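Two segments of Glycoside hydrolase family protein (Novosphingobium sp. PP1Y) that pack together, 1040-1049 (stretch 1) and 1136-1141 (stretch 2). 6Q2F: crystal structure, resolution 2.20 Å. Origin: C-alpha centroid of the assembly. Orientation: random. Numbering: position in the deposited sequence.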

ATOM      1  N   LYS A1040      25.952  42.787 -20.983  1.00 62.32           N
ATOM      2  CA  LYS A1040      26.881  41.797 -20.461  1.00 64.90           C
ATOM      3  C   LYS A1040      26.190  41.107 -19.294  1.00 66.94           C
ATOM      4  O   LYS A1040      25.537  41.765 -18.475  1.00 66.89           O
ATOM      5  CB  LYS A1040      28.213  42.438 -20.037  1.00 68.28           C
ATOM      6  CG  LYS A1040      28.258  43.026 -18.618  1.00 73.21           C
ATOM      7  CD  LYS A1040      29.121  44.298 -18.509  1.00 77.26           C
ATOM      8  CE  LYS A1040      30.618  44.001 -18.622  1.00 80.98           C
ATOM      9  NZ  LYS A1040      31.121  43.089 -17.540  1.00 83.57           N
ATOM     10  N   TYR A1041      26.293  39.787 -19.241  1.00 67.72           N
ATOM     11  CA  TYR A1041      25.549  39.013 -18.262  1.00 66.22           C
ATOM     12  C   TYR A1041      26.464  38.000 -17.599  1.00 81.40           C
ATOM     13  O   TYR A1041      27.570  37.726 -18.069  1.00 84.08           O
ATOM     14  CB  TYR A1041      24.348  38.328 -18.918  1.00 62.10           C
ATOM     15  CG  TYR A1041      23.351  39.320 -19.466  1.00 57.93           C
ATOM     16  CD1 TYR A1041      22.458  39.962 -18.625  1.00 55.92           C
ATOM     17  CD2 TYR A1041      23.322  39.634 -20.816  1.00 56.33           C
ATOM     18  CE1 TYR A1041      21.555  40.871 -19.113  1.00 53.14           C
ATOM     19  CE2 TYR A1041      22.418  40.549 -21.314  1.00 55.79           C
ATOM     20  CZ  TYR A1041      21.539  41.162 -20.455  1.00 55.92           C
ATOM     21  OH  TYR A1041      20.631  42.068 -20.932  1.00 57.79           O
ATOM     22  N   GLY A1042      25.971  37.438 -16.494  1.00 90.06           N
ATOM     23  CA  GLY A1042      26.750  36.556 -15.652  1.00 92.93           C
ATOM     24  C   GLY A1042      27.354  37.296 -14.473  1.00 95.50           C
ATOM     25  O   GLY A1042      27.062  36.994 -13.310  1.00 91.22           O
ATOM     26  N   GLU A1043      28.181  38.294 -14.774  1.00101.92           N
ATOM     27  CA  GLU A1043      28.928  39.026 -13.760  1.00108.07           C
ATOM     28  C   GLU A1043      28.046  39.933 -12.909  1.00108.31           C
ATOM     29  O   GLU A1043      28.233  41.155 -12.906  1.00111.84           O
ATOM     30  CB  GLU A1043      30.031  39.855 -14.423  1.00115.94           C
ATOM     31  CG  GLU A1043      31.352  39.120 -14.601  1.00121.05           C
ATOM     32  CD  GLU A1043      32.413  39.567 -13.601  1.00125.56           C
ATOM     33  OE1 GLU A1043      32.109  40.426 -12.742  1.00126.92           O
ATOM     34  OE2 GLU A1043      33.553  39.057 -13.682  1.00126.70           O
ATOM     35  N   GLY A1044      27.095  39.352 -12.170  1.00107.42           N
ATOM     36  CA  GLY A1044      26.261  40.107 -11.253  1.00106.47           C
ATOM     37  C   GLY A1044      24.906  40.511 -11.796  1.00104.64           C
ATOM     38  O   GLY A1044      24.079  41.027 -11.031  1.00101.04           O
ATOM     39  N   ARG A1045      24.658  40.305 -13.089  1.00101.67           N
ATOM     40  CA  ARG A1045      23.355  40.535 -13.694  1.00 92.12           C
ATOM     41  C   ARG A1045      23.017  39.329 -14.557  1.00 84.10           C
ATOM     42  O   ARG A1045      23.804  38.948 -15.429  1.00 86.51           O
ATOM     43  CB  ARG A1045      23.337  41.829 -14.526  1.00 89.95           C
ATOM     44  CG  ARG A1045      21.928  42.308 -14.887  1.00 86.15           C
ATOM     45  CD  ARG A1045      21.912  43.741 -15.407  1.00 83.60           C
ATOM     46  NE  ARG A1045      22.245  43.823 -16.826  1.00 87.11           N
ATOM     47  CZ  ARG A1045      23.433  44.185 -17.301  1.00 89.64           C
ATOM     48  NH1 ARG A1045      24.413  44.510 -16.464  1.00 88.83           N
ATOM     49  NH2 ARG A1045      23.638  44.230 -18.613  1.00 88.86           N
ATOM     50  N   SER A1046      21.870  38.717 -14.302  1.00 77.29           N
ATOM     51  CA  SER A1046      21.458  37.537 -15.044  1.00 69.76           C
ATOM     52  C   SER A1046      20.387  37.901 -16.063  1.00 62.17           C
ATOM     53  O   SER A1046      19.701  38.920 -15.947  1.00 57.72           O
ATOM     54  CB  SER A1046      20.944  36.443 -14.099  1.00 66.72           C
ATOM     55  OG  SER A1046      19.876  36.928 -13.308  1.00 68.69           O
ATOM     56  N   LEU A1047      20.266  37.046 -17.073  1.00 54.04           N
ATOM     57  CA  LEU A1047      19.285  37.203 -18.139  1.00 47.52           C
ATOM     58  C   LEU A1047      18.495  35.909 -18.207  1.00 48.94           C
ATOM     59  O   LEU A1047      19.078  34.840 -18.423  1.00 45.23           O
ATOM     60  CB  LEU A1047      19.962  37.497 -19.484  1.00 46.95           C
ATOM     61  CG  LEU A1047      19.091  37.646 -20.739  1.00 43.95           C
ATOM     62  CD1 LEU A1047      18.098  38.783 -20.560  1.00 47.10           C
ATOM     63  CD2 LEU A1047      19.954  37.907 -21.974  1.00 39.29           C
ATOM     64  N   TRP A1048      17.184  35.997 -18.009  1.00 46.13           N
ATOM     65  CA  TRP A1048      16.314  34.830 -18.039  1.00 38.54           C
ATOM     66  C   TRP A1048      15.490  34.829 -19.317  1.00 37.83           C
ATOM     67  O   TRP A1048      15.078  35.888 -19.813  1.00 39.46           O
ATOM     68  CB  TRP A1048      15.388  34.795 -16.824  1.00 43.99           C
ATOM     69  CG  TRP A1048      16.136  34.655 -15.523  1.00 47.76           C
ATOM     70  CD1 TRP A1048      16.694  35.665 -14.786  1.00 45.68           C
ATOM     71  CD2 TRP A1048      16.419  33.436 -14.816  1.00 42.07           C
ATOM     72  NE1 TRP A1048      17.301  35.149 -13.667  1.00 46.24           N
ATOM     73  CE2 TRP A1048      17.147  33.786 -13.660  1.00 42.44           C
ATOM     74  CE3 TRP A1048      16.129  32.089 -15.047  1.00 45.80           C
ATOM     75  CZ2 TRP A1048      17.592  32.835 -12.735  1.00 46.21           C
ATOM     76  CZ3 TRP A1048      16.569  31.134 -14.118  1.00 50.96           C
ATOM     77  CH2 TRP A1048      17.294  31.518 -12.981  1.00 51.98           C
ATOM     78  N   LEU A1049      15.288  33.634 -19.862  1.00 42.05           N
ATOM     79  CA  LEU A1049      14.364  33.398 -20.961  1.00 38.31           C
ATOM     80  C   LEU A1049      13.101  32.779 -20.378  1.00 37.79           C
ATOM     81  O   LEU A1049      13.143  31.668 -19.835  1.00 39.59           O
ATOM     82  CB  LEU A1049      14.979  32.466 -22.002  1.00 36.21           C
ATOM     83  CG  LEU A1049      14.111  32.142 -23.218  1.00 36.43           C
ATOM     84  CD1 LEU A1049      14.076  33.330 -24.159  1.00 40.12           C
ATOM     85  CD2 LEU A1049      14.652  30.925 -23.942  1.00 37.85           C
ATOM     86  N   VAL A1136       7.203  34.534 -25.327  1.00 48.24           N
ATOM     87  CA  VAL A1136       8.596  34.288 -24.986  1.00 48.27           C
ATOM     88  C   VAL A1136       9.239  35.633 -24.675  1.00 54.39           C
ATOM     89  O   VAL A1136       9.250  36.536 -25.525  1.00 46.16           O
ATOM     90  CB  VAL A1136       9.337  33.570 -26.123  1.00 44.96           C
ATOM     91  CG1 VAL A1136      10.776  33.289 -25.707  1.00 41.57           C
ATOM     92  CG2 VAL A1136       8.615  32.265 -26.514  1.00 34.98           C
ATOM     93  N   ARG A1137       9.786  35.768 -23.467  1.00 49.66           N
ATOM     94  CA  ARG A1137      10.288  37.049 -22.992  1.00 52.13           C
ATOM     95  C   ARG A1137      11.702  36.912 -22.451  1.00 49.00           C
ATOM     96  O   ARG A1137      12.060  35.889 -21.852  1.00 51.46           O
ATOM     97  CB  ARG A1137       9.386  37.627 -21.907  1.00 54.12           C
ATOM     98  CG  ARG A1137       7.957  37.811 -22.339  1.00 54.34           C
ATOM     99  CD  ARG A1137       7.186  38.476 -21.233  1.00 54.06           C
ATOM    100  NE  ARG A1137       7.327  37.728 -19.999  1.00 60.72           N
ATOM    101  CZ  ARG A1137       6.912  38.158 -18.817  1.00 67.61           C
ATOM    102  NH1 ARG A1137       6.320  39.342 -18.720  1.00 69.82           N
ATOM    103  NH2 ARG A1137       7.085  37.403 -17.741  1.00 59.89           N
ATOM    104  N   LEU A1138      12.504  37.942 -22.691  1.00 47.26           N
ATOM    105  CA  LEU A1138      13.796  38.101 -22.046  1.00 45.86           C
ATOM    106  C   LEU A1138      13.608  38.991 -20.832  1.00 52.14           C
ATOM    107  O   LEU A1138      12.958  40.038 -20.915  1.00 49.58           O
ATOM    108  CB  LEU A1138      14.820  38.728 -22.995  1.00 49.86           C
ATOM    109  CG  LEU A1138      15.611  37.818 -23.938  1.00 52.70           C
ATOM    110  CD1 LEU A1138      14.756  36.710 -24.468  1.00 56.35           C
ATOM    111  CD2 LEU A1138      16.168  38.629 -25.088  1.00 43.81           C
ATOM    112  N   ILE A1139      14.176  38.570 -19.701  1.00 47.63           N
ATOM    113  CA  ILE A1139      13.959  39.230 -18.420  1.00 50.67           C
ATOM    114  C   ILE A1139      15.294  39.406 -17.707  1.00 52.15           C
ATOM    115  O   ILE A1139      16.030  38.433 -17.505  1.00 40.89           O
ATOM    116  CB  ILE A1139      12.983  38.427 -17.542  1.00 53.08           C
ATOM    117  CG1 ILE A1139      11.605  38.321 -18.203  1.00 53.09           C
ATOM    118  CG2 ILE A1139      12.861  39.074 -16.178  1.00 48.94           C
ATOM    119  CD1 ILE A1139      10.681  37.355 -17.446  1.00 50.78           C
ATOM    120  N   GLU A1140      15.581  40.623 -17.284  1.00 52.64           N
ATOM    121  CA  GLU A1140      16.789  40.919 -16.553  1.00 60.87           C
ATOM    122  C   GLU A1140      16.530  41.152 -15.075  1.00 66.93           C
ATOM    123  O   GLU A1140      15.494  41.632 -14.691  1.00 61.89           O
ATOM    124  CB  GLU A1140      17.454  42.164 -17.125  1.00 60.91           C
ATOM    125  CG  GLU A1140      18.239  41.910 -18.392  1.00 77.43           C
ATOM    126  CD  GLU A1140      19.048  43.097 -18.891  1.00 88.03           C
ATOM    127  OE1 GLU A1140      18.642  43.689 -19.918  1.00 87.78           O
ATOM    128  OE2 GLU A1140      20.072  43.425 -18.267  1.00 94.55           O
ATOM    129  N   GLU A1141      17.501  40.811 -14.247  1.00 78.33           N
ATOM    130  CA  GLU A1141      17.422  41.044 -12.805  1.00 84.44           C
ATOM    131  C   GLU A1141      17.979  42.418 -12.432  1.00 89.26           C
ATOM    132  O   GLU A1141      17.236  43.391 -12.279  1.00 93.21           O
ATOM    133  CB  GLU A1141      18.184  39.964 -12.042  1.00 89.16           C
ATOM    134  CG  GLU A1141      19.702  40.077 -12.177  1.00 99.87           C
ATOM    135  CD  GLU A1141      20.448  39.108 -11.260  1.00109.89           C
ATOM    136  OE1 GLU A1141      19.850  38.643 -10.265  1.00112.96           O
ATOM    137  OE2 GLU A1141      21.632  38.801 -11.536  1.00112.72           O
TER

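Before the strand proper begins, V1136 already contributes: its CG1 lies 3.6 Å from CD1 of L1049, extending an apolar patch. R1137 points its side chain away and works through its backbone, its O receiving a CA-H...O contact from L1049 CA at 3.5 Å. L1138 sits opposite L1049 in a non-hydrogen-bonded antiparallel pair, so the two leucines share a face and meet side chain to side chain, CD1 of L1138 to CD1 of L1049 at 3.5 Å.

The next residue turns to the other face. I1139 pairs with W1048, and here the backbones do the joining: W1048 N to I1139 O is 2.7 Å and nearly straight, and I1139 N to W1048 O is 2.8 Å. Their side chains touch more loosely, CB to CB at 4.4 Å.

E1140 returns to the leucine face, paired with L1047. Its CG rests 3.8 Å from L1047 CD1, while its carboxylate reaches the loop before the strand: OE2 forms a salt bridge with R1045 NE at 2.6 Å, and OE1 lies 2.8 Å from Y1041 OH. One glutamate thus serves both an apolar neighbor and a charged one.

At E1141 the ladder loosens. Its N bonds weakly to S1046 O (3.4 Å), and its OE2 weakly accepts from S1046 N (2.8 Å).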